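Side-chain contacts in acyl-coenzyme A oxidase acox-1.1 (Caenorhabditis elegans, PDB 5K3H), which catalyses the FAD-dependent desaturation of acyl-CoAs to (2E)-enoyl-CoAs, the first step of peroxisomal beta-oxidation, passing electrons to oxygen to give hydrogen peroxide: residues K391-V394 with T395-G399; Q302-M305 with L306-L310. All coordinates share one frame; numbering follows the deposited sequence.

Both contacts are short runs of turns within long helices of the C-alpha1 domain, whose helices pack as the bundle characteristic of the acyl-CoA oxidase and dehydrogenase family. Contact 2, on helix 300-319, comes first along the chain; contact 1, on helix 382-408, follows it. Their centres are about 12 Å apart, and the two helices touch directly: Val394 CG1 meets Gln302 CB at 3.6 Å, and Thr398 CB packs 3.3 Å from Gln302 OE1, while Gln302 NE2 is hydrogen-bonded to Ala427 O. Phe354 of helix 338-367 packs against residues of both, so the helix carrying the ATP-binding residues Ser392 and His396 packs against helix 300-319.

Contact 1. Residues K391-V394 with T395-G399; sequences KSVV and THQTG
Thr395 and Thr398 each fold a hydroxyl back onto the carbonyl one turn earlier. Thr395 OG1 donates to Lys391 O at 2.8 Å, and Thr398 OG1 donates to Val394 O at 2.6 Å. Each of these oxygens also accepts the regular helical amide bond of the same threonine, so two donors grip one acceptor. At Val394 O the two arrive from opposite faces of the carbonyl plane, the hydroxyl lying 36° out of it. The first torsion explains the reach: in Thr398 (chi1 -64°) OG1 stands opposite the carbonyl carbon and beside the backbone N, where it faces back down the helix. The side chain of Val394 crosses that of Thr398, its CG1 coming to 3.8 Å from Thr398 OG1.

The neighbouring pair differs in kind. Val393 and Gln397 run alongside each other in the same direction, and the amide end of the extended Gln397 chain reaches the valine methyl, with Val393 CG1 3.6 Å from Gln397 NE2. At its base Gln397 CG lies 3.3 Å from Val393 O, the carbonyl that takes the nearly straight bond from Gln397 N (168° at the hydrogen).

These turns belong to helix 382-408 of the C-alpha1 domain's helical bundle. Ser392 and His396, both ATP-binding, are one turn apart, and the amide His396 N bonds to Ser392 O at 3.1 Å, a regular helical bond that ties the backbones of the two residues. The nucleotide site is shared between the two subunits of the dimer.

Further out, Val393 packs on Arg536, another ATP-binding residue, and on Thr539, both of helix 520-553, while Gln397 touches Arg540 there and Arg350 of helix 338-367. Ser392 meets Asn437 and Leu441 of helix 437-456.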
ATOM      1  N   LYS B 391      11.278 -12.076   9.046  1.00 27.47           N
ATOM      2  CA  LYS B 391       9.853 -11.885   8.794  1.00 30.30           C
ATOM      3  C   LYS B 391       9.491 -10.404   8.685  1.00 28.41           C
ATOM      4  O   LYS B 391       8.783  -9.993   7.757  1.00 29.25           O
ATOM      5  CB  LYS B 391       9.030 -12.548   9.894  1.00 36.14           C
ATOM      6  CG  LYS B 391       8.825 -14.033   9.721  1.00 44.16           C
ATOM      7  CD  LYS B 391       8.091 -14.591  10.952  1.00 50.47           C
ATOM      8  CE  LYS B 391       8.275 -16.104  11.108  1.00 53.51           C
ATOM      9  NZ  LYS B 391       9.008 -16.447  12.377  1.00 57.18           N
ATOM     10  N   SER B 392       9.974  -9.586   9.617  1.00 29.78           N
ATOM     11  CA  SER B 392       9.607  -8.172   9.612  1.00 29.22           C
ATOM     12  C   SER B 392      10.145  -7.461   8.372  1.00 26.67           C
ATOM     13  O   SER B 392       9.407  -6.742   7.686  1.00 26.65           O
ATOM     14  CB  SER B 392      10.106  -7.501  10.888  1.00 30.98           C
ATOM     15  OG  SER B 392       9.850  -6.110  10.857  1.00 31.84           O
ATOM     16  N   VAL B 393      11.438  -7.634   8.075  1.00 24.98           N
ATOM     17  CA  VAL B 393      12.066  -6.881   6.990  1.00 23.81           C
ATOM     18  C   VAL B 393      11.599  -7.402   5.630  1.00 23.70           C
ATOM     19  O   VAL B 393      11.345  -6.623   4.701  1.00 22.79           O
ATOM     20  CB  VAL B 393      13.604  -6.927   7.119  1.00 23.26           C
ATOM     21  CG1 VAL B 393      14.290  -6.360   5.854  1.00 22.89           C
ATOM     22  CG2 VAL B 393      14.050  -6.206   8.359  1.00 23.06           C
ATOM     23  N   VAL B 394      11.529  -8.721   5.469  1.00 21.17           N
ATOM     24  CA  VAL B 394      11.111  -9.262   4.182  1.00 21.57           C
ATOM     25  C   VAL B 394       9.671  -8.852   3.870  1.00 22.36           C
ATOM     26  O   VAL B 394       9.336  -8.512   2.727  1.00 24.57           O
ATOM     27  CB  VAL B 394      11.281 -10.792   4.170  1.00 22.03           C
ATOM     28  CG1 VAL B 394      10.604 -11.399   2.946  1.00 22.62           C
ATOM     29  CG2 VAL B 394      12.772 -11.193   4.269  1.00 21.45           C
ATOM     30  N   THR B 395       8.793  -8.870   4.870  1.00 20.43           N
ATOM     31  CA  THR B 395       7.408  -8.494   4.612  1.00 20.55           C
ATOM     32  C   THR B 395       7.284  -7.025   4.244  1.00 20.96           C
ATOM     33  O   THR B 395       6.508  -6.665   3.353  1.00 20.44           O
ATOM     34  CB  THR B 395       6.549  -8.822   5.824  1.00 20.12           C
ATOM     35  OG1 THR B 395       6.619 -10.239   6.055  1.00 20.16           O
ATOM     36  CG2 THR B 395       5.094  -8.376   5.596  1.00 19.93           C
ATOM     37  N   HIS B 396       8.028  -6.165   4.932  1.00 20.26           N
ATOM     38  CA  HIS B 396       7.993  -4.736   4.634  1.00 22.89           C
ATOM     39  C   HIS B 396       8.595  -4.450   3.274  1.00 19.71           C
ATOM     40  O   HIS B 396       7.992  -3.744   2.467  1.00 19.83           O
ATOM     41  CB  HIS B 396       8.725  -3.951   5.720  1.00 28.18           C
ATOM     42  CG  HIS B 396       8.960  -2.513   5.367  1.00 37.64           C
ATOM     43  ND1 HIS B 396       7.994  -1.541   5.524  1.00 43.12           N
ATOM     44  CD2 HIS B 396      10.047  -1.888   4.853  1.00 43.06           C
ATOM     45  CE1 HIS B 396       8.472  -0.381   5.114  1.00 45.53           C
ATOM     46  NE2 HIS B 396       9.714  -0.565   4.700  1.00 47.84           N
ATOM     47  N   GLN B 397       9.775  -5.018   2.988  1.00 21.30           N
ATOM     48  CA  GLN B 397      10.428  -4.799   1.698  1.00 20.81           C
ATOM     49  C   GLN B 397       9.677  -5.446   0.545  1.00 19.46           C
ATOM     50  O   GLN B 397       9.714  -4.924  -0.583  1.00 18.15           O
ATOM     51  CB  GLN B 397      11.853  -5.329   1.730  1.00 21.11           C
ATOM     52  CG  GLN B 397      12.742  -4.487   2.585  1.00 22.28           C
ATOM     53  CD  GLN B 397      14.184  -4.802   2.397  1.00 22.68           C
ATOM     54  OE1 GLN B 397      14.550  -5.701   1.648  1.00 21.54           O
ATOM     55  NE2 GLN B 397      15.025  -4.108   3.138  1.00 24.10           N
ATOM     56  N   THR B 398       9.001  -6.573   0.793  1.00 17.66           N
ATOM     57  CA  THR B 398       8.133  -7.146  -0.234  1.00 17.98           C
ATOM     58  C   THR B 398       6.987  -6.196  -0.551  1.00 18.41           C
ATOM     59  O   THR B 398       6.710  -5.922  -1.721  1.00 19.58           O
ATOM     60  CB  THR B 398       7.575  -8.500   0.213  1.00 17.51           C
ATOM     61  OG1 THR B 398       8.646  -9.432   0.367  1.00 18.26           O
ATOM     62  CG2 THR B 398       6.637  -9.039  -0.823  1.00 17.26           C
ATOM     63  N   GLY B 399       6.330  -5.658   0.489  1.00 18.66           N
ATOM     64  CA  GLY B 399       5.244  -4.698   0.292  1.00 19.02           C
ATOM     65  C   GLY B 399       5.672  -3.430  -0.430  1.00 19.75           C
ATOM     66  O   GLY B 399       4.961  -2.933  -1.310  1.00 18.68           O
TER

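Contact 2. Residues Q302-M305 with L306-L310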
ATOM      1  N   GLN B 302       6.790 -14.785   0.365  1.00 18.71           N
ATOM      2  CA  GLN B 302       6.964 -13.364   0.083  1.00 18.82           C
ATOM      3  C   GLN B 302       7.715 -13.147  -1.228  1.00 17.52           C
ATOM      4  O   GLN B 302       7.363 -12.257  -2.011  1.00 16.91           O
ATOM      5  CB  GLN B 302       7.708 -12.697   1.242  1.00 19.42           C
ATOM      6  CG  GLN B 302       6.948 -12.636   2.586  1.00 20.56           C
ATOM      7  CD  GLN B 302       5.763 -11.686   2.558  1.00 23.01           C
ATOM      8  OE1 GLN B 302       5.857 -10.583   2.033  1.00 26.72           O
ATOM      9  NE2 GLN B 302       4.646 -12.104   3.128  1.00 23.69           N
ATOM     10  N   ALA B 303       8.748 -13.951  -1.485  1.00 17.59           N
ATOM     11  CA  ALA B 303       9.527 -13.801  -2.709  1.00 17.15           C
ATOM     12  C   ALA B 303       8.684 -14.109  -3.932  1.00 16.63           C
ATOM     13  O   ALA B 303       8.837 -13.468  -4.980  1.00 15.89           O
ATOM     14  CB  ALA B 303      10.754 -14.721  -2.664  1.00 17.09           C
ATOM     15  N   ILE B 304       7.807 -15.110  -3.817  1.00 16.93           N
ATOM     16  CA  ILE B 304       6.911 -15.474  -4.908  1.00 16.95           C
ATOM     17  C   ILE B 304       5.904 -14.363  -5.163  1.00 17.05           C
ATOM     18  O   ILE B 304       5.674 -13.972  -6.314  1.00 16.74           O
ATOM     19  CB  ILE B 304       6.251 -16.839  -4.600  1.00 17.04           C
ATOM     20  CG1 ILE B 304       7.280 -17.956  -4.862  1.00 17.34           C
ATOM     21  CG2 ILE B 304       4.973 -17.060  -5.410  1.00 17.17           C
ATOM     22  CD1 ILE B 304       6.887 -19.314  -4.469  1.00 17.75           C
ATOM     23  N   MET B 305       5.319 -13.804  -4.098  1.00 16.54           N
ATOM     24  CA  MET B 305       4.391 -12.690  -4.284  1.00 17.60           C
ATOM     25  C   MET B 305       5.079 -11.516  -4.949  1.00 16.80           C
ATOM     26  O   MET B 305       4.518 -10.894  -5.851  1.00 15.98           O
ATOM     27  CB  MET B 305       3.822 -12.219  -2.954  1.00 19.23           C
ATOM     28  CG  MET B 305       3.253 -13.308  -2.106  1.00 20.86           C
ATOM     29  SD  MET B 305       1.582 -13.674  -2.587  1.00 22.15           S
ATOM     30  CE  MET B 305       0.892 -13.222  -1.042  1.00 22.32           C
ATOM     31  N   LEU B 306       6.275 -11.154  -4.467  1.00 16.22           N
ATOM     32  CA  LEU B 306       7.014 -10.053  -5.079  1.00 15.66           C
ATOM     33  C   LEU B 306       7.282 -10.360  -6.529  1.00 14.61           C
ATOM     34  O   LEU B 306       7.042  -9.526  -7.403  1.00 15.45           O
ATOM     35  CB  LEU B 306       8.313  -9.783  -4.301  1.00 15.67           C
ATOM     36  CG  LEU B 306       9.227  -8.588  -4.651  1.00 16.12           C
ATOM     37  CD1 LEU B 306       8.489  -7.281  -4.765  1.00 16.08           C
ATOM     38  CD2 LEU B 306      10.349  -8.444  -3.632  1.00 16.33           C
ATOM     39  N   SER B 307       7.662 -11.598  -6.815  1.00 15.78           N
ATOM     40  CA  SER B 307       7.909 -11.992  -8.196  1.00 15.65           C
ATOM     41  C   SER B 307       6.613 -12.004  -9.024  1.00 15.26           C
ATOM     42  O   SER B 307       6.638 -11.633 -10.206  1.00 15.34           O
ATOM     43  CB  SER B 307       8.618 -13.350  -8.222  1.00 16.28           C
ATOM     44  OG  SER B 307       9.021 -13.698  -9.545  1.00 16.42           O
ATOM     45  N   TYR B 308       5.466 -12.400  -8.442  1.00 15.39           N
ATOM     46  CA  TYR B 308       4.197 -12.210  -9.151  1.00 15.78           C
ATOM     47  C   TYR B 308       4.085 -10.786  -9.648  1.00 15.43           C
ATOM     48  O   TYR B 308       3.825 -10.546 -10.834  1.00 15.83           O
ATOM     49  CB  TYR B 308       2.974 -12.488  -8.268  1.00 16.25           C
ATOM     50  CG  TYR B 308       2.621 -13.919  -7.971  1.00 16.77           C
ATOM     51  CD1 TYR B 308       3.106 -14.972  -8.741  1.00 16.86           C
ATOM     52  CD2 TYR B 308       1.811 -14.220  -6.876  1.00 17.20           C
ATOM     53  CE1 TYR B 308       2.777 -16.289  -8.424  1.00 17.72           C
ATOM     54  CE2 TYR B 308       1.478 -15.529  -6.560  1.00 17.34           C
ATOM     55  CZ  TYR B 308       1.970 -16.555  -7.330  1.00 17.74           C
ATOM     56  OH  TYR B 308       1.631 -17.855  -6.997  1.00 18.30           O
ATOM     57  N   ALA B 309       4.252  -9.819  -8.732  1.00 15.29           N
ATOM     58  CA  ALA B 309       4.032  -8.419  -9.080  1.00 15.14           C
ATOM     59  C   ALA B 309       5.038  -7.931 -10.116  1.00 14.90           C
ATOM     60  O   ALA B 309       4.677  -7.189 -11.036  1.00 14.49           O
ATOM     61  CB  ALA B 309       4.086  -7.559  -7.820  1.00 15.27           C
ATOM     62  N   LEU B 310       6.294  -8.380 -10.020  1.00 15.16           N
ATOM     63  CA  LEU B 310       7.300  -7.887 -10.956  1.00 15.00           C
ATOM     64  C   LEU B 310       7.135  -8.503 -12.339  1.00 14.67           C
ATOM     65  O   LEU B 310       7.337  -7.820 -13.353  1.00 14.34           O
ATOM     66  CB  LEU B 310       8.698  -8.153 -10.397  1.00 15.23           C
ATOM     67  CG  LEU B 310       9.021  -7.311  -9.155  1.00 15.53           C
ATOM     68  CD1 LEU B 310      10.193  -7.935  -8.408  1.00 15.65           C
ATOM     69  CD2 LEU B 310       9.319  -5.893  -9.553  1.00 15.44           C
TER
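Tyr308 N donates to Ile304 O at 2.7 Å, and Leu306 N to Gln302 O at 2.9 Å with 169° at the hydrogen; both are i to i+4 bonds of helix 300-319, one of the helices of the C-alpha1 bundle. The same carbonyl oxygen, Ile304 O, also lies over one face of the Tyr308 ring, toward its rim. The phenol end of that ring is held from outside the turn, since Tyr308 OH is hydrogen-bonded to Glu624 OE2, and Phe620 meets the ring edge-to-face.

The side chains of Ile304 and Tyr308 run alongside each other, and the CG2 branch of Ile304 makes a CH-pi contact over the same ring face as Ile304 O, 3.9 Å from the centroid and 24° from the ring normal. A leucine in place of Tyr308 would probably leave Glu624 without its hydroxyl partner and Ile304 CG2 without an aromatic face to rest on.

Met305, bent at its second and third torsions, brings its sulfur to the ring obliquely, a Met-aromatic contact in which Met305 SD sits 4.3 Å from Tyr308 CD2.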